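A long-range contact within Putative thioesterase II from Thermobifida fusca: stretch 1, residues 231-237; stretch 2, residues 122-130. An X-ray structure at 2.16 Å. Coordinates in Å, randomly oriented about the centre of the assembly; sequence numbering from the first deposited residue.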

# COMPACT_ATOMS: atom_id res chain seq x y z
N GLY A 231 8.89 -4.80 22.98
CA GLY A 231 10.25 -5.24 22.71
C GLY A 231 10.68 -4.90 21.30
O GLY A 231 9.86 -4.43 20.48
N PRO A 232 11.97 -5.14 20.99
CA PRO A 232 12.49 -4.79 19.69
C PRO A 232 11.79 -5.58 18.59
O PRO A 232 11.40 -6.74 18.79
CB PRO A 232 13.97 -5.19 19.79
CG PRO A 232 14.04 -6.18 20.86
CD PRO A 232 13.00 -5.77 21.84
N LEU A 233 11.64 -4.95 17.43
CA LEU A 233 11.02 -5.61 16.29
C LEU A 233 12.09 -6.08 15.32
O LEU A 233 13.06 -5.36 15.07
CB LEU A 233 10.04 -4.65 15.60
CG LEU A 233 8.90 -4.24 16.54
CD1 LEU A 233 8.12 -3.03 16.05
CD2 LEU A 233 7.99 -5.43 16.78
N ALA A 234 11.93 -7.30 14.81
CA ALA A 234 12.75 -7.80 13.72
C ALA A 234 12.21 -7.18 12.42
O ALA A 234 10.98 -7.12 12.25
CB ALA A 234 12.66 -9.33 13.64
N PHE A 235 13.10 -6.74 11.53
CA PHE A 235 12.70 -6.09 10.29
C PHE A 235 13.38 -6.71 9.09
O PHE A 235 14.42 -7.33 9.20
CB PHE A 235 13.00 -4.59 10.31
CG PHE A 235 14.50 -4.25 10.23
CD1 PHE A 235 15.15 -4.15 9.00
CD2 PHE A 235 15.23 -3.98 11.37
CE1 PHE A 235 16.51 -3.85 8.93
CE2 PHE A 235 16.59 -3.67 11.30
CZ PHE A 235 17.22 -3.61 10.08
N ARG A 236 12.75 -6.52 7.93
CA ARG A 236 13.35 -6.87 6.65
C ARG A 236 12.86 -5.84 5.67
O ARG A 236 11.65 -5.56 5.61
CB ARG A 236 12.95 -8.26 6.17
CG ARG A 236 13.51 -8.57 4.78
CD ARG A 236 12.85 -9.75 4.07
NE ARG A 236 11.41 -9.80 4.31
CZ ARG A 236 10.54 -10.53 3.61
NH1 ARG A 236 10.94 -11.26 2.58
NH2 ARG A 236 9.25 -10.50 3.96
N SER A 237 13.81 -5.29 4.91
CA SER A 237 13.53 -4.26 3.90
C SER A 237 14.01 -4.69 2.53
O SER A 237 15.12 -5.12 2.39
CB SER A 237 14.20 -2.95 4.26
OG SER A 237 13.84 -1.98 3.30
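Stretch 2 (122-130) PQPAIPPQH

Stretch 2 is a proline-rich segment, PQPAIPPQH, with no regular helix or strand. From P122 to P128 its backbone stays extended, with phi between about -55° and -125° and psi between about 117° and 152°. At Q129 and H130 psi drops to -36° and -27°, so the extended run ends there. Stretch 1 enters as a loop at G231 and P232 and becomes a strand at L233 that continues past S237.

The two run in roughly opposed senses, stretch 2 slanting obliquely across the strand. R236 faces P124, with the two CA atoms 8.5 Å apart. A234 faces I126, with the two CA atoms 7.8 Å apart. Further along, Q129 reaches P232. These separations are too wide for backbone pairing of the sheet type, and no hydrogen bond crosses between the stretches. The contact is modest, with 256 Å² buried in total over both sides.

P122 opens the stretch out of reach of stretch 1. Q123 points its CA-to-CB bond sideways, but the end of its side chain comes nearer. OE1 of Q123 lies 4.5 Å from CB of A234, a loose contact. NE2 of Q123 turns back to its own segment and donates a hydrogen bond to O of P124, at 3.0 Å. This bond ties the side chain of Q123 to the backbone one residue on.

P124 points toward stretch 1. CG of its endo-puckered ring lies over one face of the R236 guanidinium. The closest approach is from CG of P124 to NE of R236, 4.1 Å. The arginine chain is extended through chi1 and chi2, both t, and then bends at chi3, which is p. NH2 of R236 is hydrogen-bonded elsewhere in the structure.

A125 is exposed and makes no contact. The alternation is clear here: P124 and I126 point toward the strand, while A125 between them is out of reach. The strand alternates too. A234 and R236 point toward stretch 2, and F235 points away.

I126 has the largest covered area of either stretch, 47 Å². Its side chain is m at chi1 and t at chi2, which carries CD1 to the strand. CD1 of I126 sits 4.2 Å from CB of A234, an apolar contact. CD1 of I126 also lies 3.3 Å from O of F235, the closest approach between the stretches. F235 therefore meets stretch 2 through its backbone carbonyl, and its ring takes no part. The small side chain of A234 meets both I126 and the end of Q123.

P127 and P128 are out of reach. Both rings are puckered C-gamma exo, and both residues keep the chain extended. Q129 then returns to the contact. Its CA-to-CB bond points toward stretch 1, and chi1 and chi2 are both t, so the side chain is extended and reaches the loop before the strand. OE1 of Q129 lies 3.7 Å from CG of P232. NE2 of Q129 is hydrogen-bonded elsewhere in the structure. H130 closes the stretch, exposed and without contact.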

# COMPACT_ATOMS: atom_id res chain seq x y z
N PRO A 122 6.44 -18.54 7.28
CA PRO A 122 7.46 -18.40 8.32
C PRO A 122 8.21 -17.08 8.24
O PRO A 122 8.33 -16.50 7.15
CB PRO A 122 8.43 -19.54 8.01
CG PRO A 122 8.30 -19.70 6.53
CD PRO A 122 6.83 -19.56 6.28
N GLN A 123 8.71 -16.60 9.38
CA GLN A 123 9.56 -15.43 9.38
C GLN A 123 10.85 -15.84 8.68
O GLN A 123 11.34 -16.95 8.90
CB GLN A 123 9.90 -14.96 10.81
CG GLN A 123 10.81 -13.71 10.81
CD GLN A 123 11.63 -13.55 12.07
OE1 GLN A 123 11.09 -13.47 13.18
NE2 GLN A 123 12.94 -13.48 11.89
N PRO A 124 11.39 -14.97 7.80
CA PRO A 124 12.66 -15.32 7.18
C PRO A 124 13.79 -15.39 8.23
O PRO A 124 13.72 -14.75 9.27
CB PRO A 124 12.89 -14.18 6.17
CG PRO A 124 12.07 -13.04 6.69
CD PRO A 124 10.88 -13.67 7.35
N ALA A 125 14.81 -16.20 7.96
CA ALA A 125 15.92 -16.36 8.90
C ALA A 125 16.67 -15.04 9.09
O ALA A 125 17.23 -14.50 8.14
CB ALA A 125 16.88 -17.44 8.42
N ILE A 126 16.64 -14.54 10.32
CA ILE A 126 17.40 -13.35 10.72
C ILE A 126 18.26 -13.74 11.92
O ILE A 126 17.76 -14.37 12.85
CB ILE A 126 16.50 -12.16 11.11
CG1 ILE A 126 15.53 -11.81 9.97
CG2 ILE A 126 17.37 -10.96 11.47
CD1 ILE A 126 14.78 -10.51 10.18
N PRO A 127 19.57 -13.40 11.89
CA PRO A 127 20.44 -13.72 13.01
C PRO A 127 19.94 -13.11 14.31
O PRO A 127 19.29 -12.07 14.27
CB PRO A 127 21.76 -13.05 12.63
CG PRO A 127 21.71 -12.89 11.17
CD PRO A 127 20.29 -12.72 10.81
N PRO A 128 20.23 -13.74 15.46
CA PRO A 128 19.84 -13.14 16.74
C PRO A 128 20.37 -11.73 16.91
O PRO A 128 21.41 -11.38 16.34
CB PRO A 128 20.47 -14.08 17.77
CG PRO A 128 20.63 -15.38 17.07
CD PRO A 128 20.89 -15.05 15.63
N GLN A 129 19.66 -10.93 17.69
CA GLN A 129 20.03 -9.54 17.94
C GLN A 129 21.48 -9.40 18.45
O GLN A 129 22.17 -8.44 18.10
CB GLN A 129 19.06 -8.90 18.93
CG GLN A 129 19.16 -7.38 19.01
CD GLN A 129 18.11 -6.78 19.91
OE1 GLN A 129 17.53 -7.47 20.73
NE2 GLN A 129 17.87 -5.48 19.77
N HIS A 130 21.93 -10.36 19.26
CA HIS A 130 23.28 -10.32 19.82
C HIS A 130 24.37 -10.53 18.76
O HIS A 130 25.48 -10.04 18.93
CB HIS A 130 23.43 -11.30 21.00
CG HIS A 130 23.54 -12.75 20.60
ND1 HIS A 130 22.49 -13.63 20.70
CD2 HIS A 130 24.59 -13.47 20.13
CE1 HIS A 130 22.88 -14.83 20.31
NE2 HIS A 130 24.15 -14.76 19.95